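Local coordinates for protein stiv-a81 (Sulfolobus Turreted Icosahedral Virus, PDB 3RKL) that is of unestablished function but folds around a long helical hairpin that packs against copies of itself in a four-helix-bundle arrangement, at the interface of chains A and B and the interface of chains A and C. Coordinates in Å, arbitrary orientation; residue numbers count along the deposited sequence, not the author numbering. Chains: chain A/B/C, Stiv-a81.

Contact 1: the interface of chains A and B. Residues chain A 42, 45-46, 48-50; chain B 35, 39, 60, 64.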
loop_
_atom_site.group_PDB
_atom_site.type_symbol
_atom_site.label_atom_id
_atom_site.label_comp_id
_atom_site.label_asym_id
_atom_site.label_seq_id
_atom_site.Cartn_x
_atom_site.Cartn_y
_atom_site.Cartn_z
ATOM N N LEU A 42 2.682 2.056 -15.628
ATOM C CA LEU A 42 3.032 3.344 -16.237
ATOM C C LEU A 42 2.562 3.396 -17.694
ATOM O O LEU A 42 2.036 4.399 -18.142
ATOM C CB LEU A 42 4.540 3.567 -16.168
ATOM C CG LEU A 42 5.063 4.811 -16.888
ATOM C CD1 LEU A 42 4.453 6.104 -16.325
ATOM C CD2 LEU A 42 6.578 4.833 -16.800
ATOM N N LYS A 45 -1.164 3.983 -17.727
ATOM C CA LYS A 45 -1.541 5.343 -17.385
ATOM C C LYS A 45 -1.192 6.313 -18.510
ATOM O O LYS A 45 -1.983 7.206 -18.832
ATOM C CB LYS A 45 -0.856 5.785 -16.077
ATOM C CG LYS A 45 -1.376 5.058 -14.834
ATOM C CD LYS A 45 -2.896 5.142 -14.676
ATOM C CE LYS A 45 -3.346 4.445 -13.394
ATOM N NZ LYS A 45 -4.804 4.620 -13.143
ATOM N N LEU A 46 -0.030 6.124 -19.129
ATOM C CA LEU A 46 0.369 6.991 -20.248
ATOM C C LEU A 46 -0.568 6.810 -21.433
ATOM O O LEU A 46 -0.809 7.747 -22.201
ATOM C CB LEU A 46 1.807 6.726 -20.684
ATOM C CG LEU A 46 2.899 7.258 -19.760
ATOM C CD1 LEU A 46 4.245 6.713 -20.190
ATOM C CD2 LEU A 46 2.909 8.777 -19.764
ATOM N N GLN A 48 -3.693 6.644 -21.508
ATOM C CA GLN A 48 -4.835 7.565 -21.384
ATOM C C GLN A 48 -4.669 8.813 -22.254
ATOM O O GLN A 48 -5.646 9.376 -22.746
ATOM C CB GLN A 48 -4.983 8.055 -19.934
ATOM C CG GLN A 48 -5.168 6.982 -18.862
ATOM C CD GLN A 48 -5.040 7.529 -17.423
ATOM O OE1 GLN A 48 -5.975 7.388 -16.629
ATOM N NE2 GLN A 48 -3.877 8.147 -17.085
ATOM N N TYR A 49 -3.421 9.243 -22.416
ATOM C CA TYR A 49 -3.085 10.498 -23.099
ATOM C C TYR A 49 -2.291 10.324 -24.382
ATOM O O TYR A 49 -2.324 11.194 -25.253
ATOM C CB TYR A 49 -2.325 11.416 -22.146
ATOM C CG TYR A 49 -3.179 11.843 -20.976
ATOM C CD1 TYR A 49 -4.191 12.778 -21.146
ATOM C CD2 TYR A 49 -2.999 11.292 -19.712
ATOM C CE1 TYR A 49 -4.991 13.164 -20.093
ATOM C CE2 TYR A 49 -3.799 11.674 -18.645
ATOM C CZ TYR A 49 -4.794 12.615 -18.850
ATOM O OH TYR A 49 -5.596 13.005 -17.824
ATOM N N GLU A 50 -1.588 9.208 -24.511
ATOM C CA GLU A 50 -0.715 9.004 -25.660
ATOM C C GLU A 50 -1.263 7.941 -26.591
ATOM O O GLU A 50 -1.486 6.811 -26.181
ATOM C CB GLU A 50 0.677 8.602 -25.192
ATOM C CG GLU A 50 1.282 9.593 -24.219
ATOM C CD GLU A 50 2.788 9.484 -24.117
ATOM O OE1 GLU A 50 3.366 8.528 -24.677
ATOM O OE2 GLU A 50 3.398 10.368 -23.478
ATOM N N ILE B 35 1.057 10.190 -12.908
ATOM C CA ILE B 35 2.083 9.839 -13.891
ATOM C C ILE B 35 3.483 10.317 -13.472
ATOM O O ILE B 35 4.454 9.559 -13.555
ATOM C CB ILE B 35 1.703 10.361 -15.296
ATOM C CG1 ILE B 35 0.551 9.539 -15.891
ATOM C CG2 ILE B 35 2.927 10.362 -16.232
ATOM C CD1 ILE B 35 -0.200 10.233 -17.042
ATOM N N LEU B 39 6.623 7.819 -12.702
ATOM C CA LEU B 39 7.907 7.986 -13.395
ATOM C C LEU B 39 9.041 8.110 -12.391
ATOM O O LEU B 39 10.056 7.419 -12.490
ATOM C CB LEU B 39 7.872 9.175 -14.351
ATOM C CG LEU B 39 7.101 8.929 -15.641
ATOM C CD1 LEU B 39 6.635 10.283 -16.252
ATOM C CD2 LEU B 39 7.918 8.140 -16.627
ATOM N N LEU B 60 10.373 12.029 -20.139
ATOM C CA LEU B 60 8.943 11.891 -19.892
ATOM C C LEU B 60 8.575 12.592 -18.603
ATOM O O LEU B 60 7.554 13.279 -18.541
ATOM C CB LEU B 60 8.512 10.411 -19.787
ATOM C CG LEU B 60 8.321 9.637 -21.082
ATOM C CD1 LEU B 60 8.148 8.138 -20.805
ATOM C CD2 LEU B 60 7.143 10.191 -21.857
ATOM N N TYR B 64 5.812 15.562 -18.514
ATOM C CA TYR B 64 4.585 15.476 -17.709
ATOM C C TYR B 64 4.537 16.468 -16.532
ATOM O O TYR B 64 3.458 16.951 -16.178
ATOM C CB TYR B 64 4.269 14.017 -17.343
ATOM C CG TYR B 64 3.605 13.329 -18.522
ATOM C CD1 TYR B 64 2.216 13.272 -18.630
ATOM C CD2 TYR B 64 4.352 12.838 -19.580
ATOM C CE1 TYR B 64 1.610 12.719 -19.716
ATOM C CE2 TYR B 64 3.734 12.271 -20.693
ATOM C CZ TYR B 64 2.371 12.222 -20.750
ATOM O OH TYR B 64 1.769 11.658 -21.845
#

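Contact 2: the interface of chains A and C. Residues chain A 30, 33; chain C 33, 36-37, 40.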
loop_
_atom_site.group_PDB
_atom_site.type_symbol
_atom_site.label_atom_id
_atom_site.label_comp_id
_atom_site.label_asym_id
_atom_site.label_seq_id
_atom_site.Cartn_x
_atom_site.Cartn_y
_atom_site.Cartn_z
ATOM N N LYS A 30 12.299 -10.040 -6.139
ATOM C CA LYS A 30 11.289 -9.080 -5.666
ATOM C C LYS A 30 11.410 -7.759 -6.422
ATOM O O LYS A 30 10.416 -7.208 -6.911
ATOM C CB LYS A 30 11.435 -8.818 -4.163
ATOM C CG LYS A 30 11.074 -9.999 -3.273
ATOM C CD LYS A 30 11.097 -9.629 -1.787
ATOM C CE LYS A 30 12.443 -9.116 -1.298
ATOM N NZ LYS A 30 12.446 -8.788 0.183
ATOM N N ALA A 33 10.329 -7.994 -10.118
ATOM C CA ALA A 33 8.881 -8.104 -10.249
ATOM C C ALA A 33 8.206 -6.741 -10.071
ATOM O O ALA A 33 7.259 -6.408 -10.777
ATOM C CB ALA A 33 8.289 -9.141 -9.259
ATOM N N ALA C 33 2.934 -10.156 -12.697
ATOM C CA ALA C 33 4.015 -9.543 -11.933
ATOM C C ALA C 33 3.714 -9.570 -10.433
ATOM O O ALA C 33 4.596 -9.815 -9.616
ATOM C CB ALA C 33 4.306 -8.094 -12.406
ATOM N N VAL C 36 4.182 -13.143 -9.107
ATOM C CA VAL C 36 5.595 -13.437 -8.944
ATOM C C VAL C 36 6.143 -12.748 -7.693
ATOM O O VAL C 36 6.844 -13.369 -6.898
ATOM C CB VAL C 36 6.385 -13.035 -10.214
ATOM C CG1 VAL C 36 7.884 -13.106 -9.998
ATOM C CG2 VAL C 36 5.968 -13.947 -11.398
ATOM N N TYR C 37 5.816 -11.470 -7.508
ATOM C CA TYR C 37 6.255 -10.738 -6.324
ATOM C C TYR C 37 5.749 -11.427 -5.043
ATOM O O TYR C 37 6.505 -11.635 -4.083
ATOM C CB TYR C 37 5.755 -9.292 -6.359
ATOM C CG TYR C 37 6.173 -8.522 -5.141
ATOM C CD1 TYR C 37 7.404 -7.883 -5.093
ATOM C CD2 TYR C 37 5.370 -8.477 -4.015
ATOM C CE1 TYR C 37 7.802 -7.198 -3.963
ATOM C CE2 TYR C 37 5.767 -7.787 -2.875
ATOM C CZ TYR C 37 6.987 -7.151 -2.866
ATOM O OH TYR C 37 7.396 -6.464 -1.747
ATOM N N ALA C 40 7.549 -14.721 -4.319
ATOM C CA ALA C 40 8.882 -14.473 -3.828
ATOM C C ALA C 40 8.861 -14.019 -2.370
ATOM O O ALA C 40 9.684 -14.462 -1.563
ATOM C CB ALA C 40 9.589 -13.433 -4.707
#

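Contact 1: the interface of chains A and B
A:Leu46, A:Leu42 and A:Glu50 meet B:Tyr64, B:Ile35 and B:Leu39 in a two-fold symmetric helix-packing interface that joins two copies of this helical-hairpin protein of the four-helix-bundle type, although the deposited assembly alone does not prove a biological pair. Chain A contributes the last turns of helix 25-46 and the loop after it, chain B one flank of each of its helices 25-46 and 55-80. The apolar centre is A:Leu46, whose CD2 methyl lies over one face of the phenol ring of B:Tyr64, displaced toward the hydroxyl end, 3.6 Å from CZ. With CG of A:Leu46 anti to the carbonyl carbon (chi1 -74°), CD2 is carried up to the ring and also touches the branch methyl CG2 of B:Ile35 at 3.9 Å, filling the angle between the two helices of chain B. Beyond the ring, B:Tyr64 OH donates a hydrogen bond of 2.6 Å to the carboxylate oxygen OE2 of A:Glu50. The two side chains reach tip to tip: the acid, extended beyond CG, brings OE2 to the ring edge, in the ring plane, where it is met on its anti side, and carboxylate and ring are turned 31° apart. Bond and methyl thus hold the phenol by its edge and one face. CD2 of B:Leu60 borders the carboxylate, 4.1 Å from OE2, giving the bond an apolar flank. The long arm of B:Ile35 points the other way: its CD1 reaches the ring edge of A:Tyr49 at CD2, 4.0 Å away, and the carbonyl of A:Lys45, while CG1 packs on A:Lys45 CB. One turn back from A:Leu46 and one turn on from B:Ile35, A:Leu42 and B:Leu39 cross at about a right angle, their CD2 methyls 3.6 Å apart. A:Leu42 places CG anti to the backbone N (chi1 174°), which sends both its methyls to the B:Leu39 fork.

Contact 2: the interface of chains A and C
A:Ala33, A:Lys30 and C:Tyr37 carry a close crossing of two copies of helix 25-46 that in this patch rests on van der Waals contact; the helices run roughly antiparallel about a two-fold axis. Of the residues here A:Ala33 buries the most surface: its CB methyl presses on the backbone of chain C, 3.8 Å from the carbonyl O of C:Ala33 and equally near the amide N of C:Tyr37. The methylene CB of C:Tyr37 lies 3.9 Å from the same A:Ala33 CB, and CG1 of C:Val36 brushes it from another side. Because the axis relates the two alanines, C:Ala33 CB returns the contact to the carbonyl O of A:Ala33. The small side chains let the backbones come near each other. Farther along, C:Tyr37 swings CG anti to its backbone N (chi1 179°), laying the ring alongside the chain A helix. Its CD1 edge faces the carbonyl O of A:Lys30 in the ring plane at 3.6 Å, a contact between a ring C-H and a carbonyl oxygen, not a conventional hydrogen bond, and CE1 rests against A:Lys30 CB. The lysine is used through its aliphatic stem: CG meets the methyl of C:Ala40 at 4.0 Å, and the chain bends only later, at chi3 (-59°), on its way to the amine. By pairing the helices through small residues and hydrocarbon, the site probably helps hold neighbouring subunits together in the assembly.

Contact 1 and contact 2 both draw on helix 25-46 of chain A, the first near its C-terminal end and the following loop, the second near its N-terminal end; the centres of their C-alpha atoms lie about 23 Å apart. A single helix therefore touches two different neighbours, with contact 1 adding helix 55-80 of the partner and a hydrogen bond, and contact 2, in the residues described, relying on van der Waals packing. Each interface is two-fold symmetric, so alternating them could link copies beyond a dimer, in keeping with the eight-chain deposited assembly, though crystal packing alone does not prove the oligomer in solution.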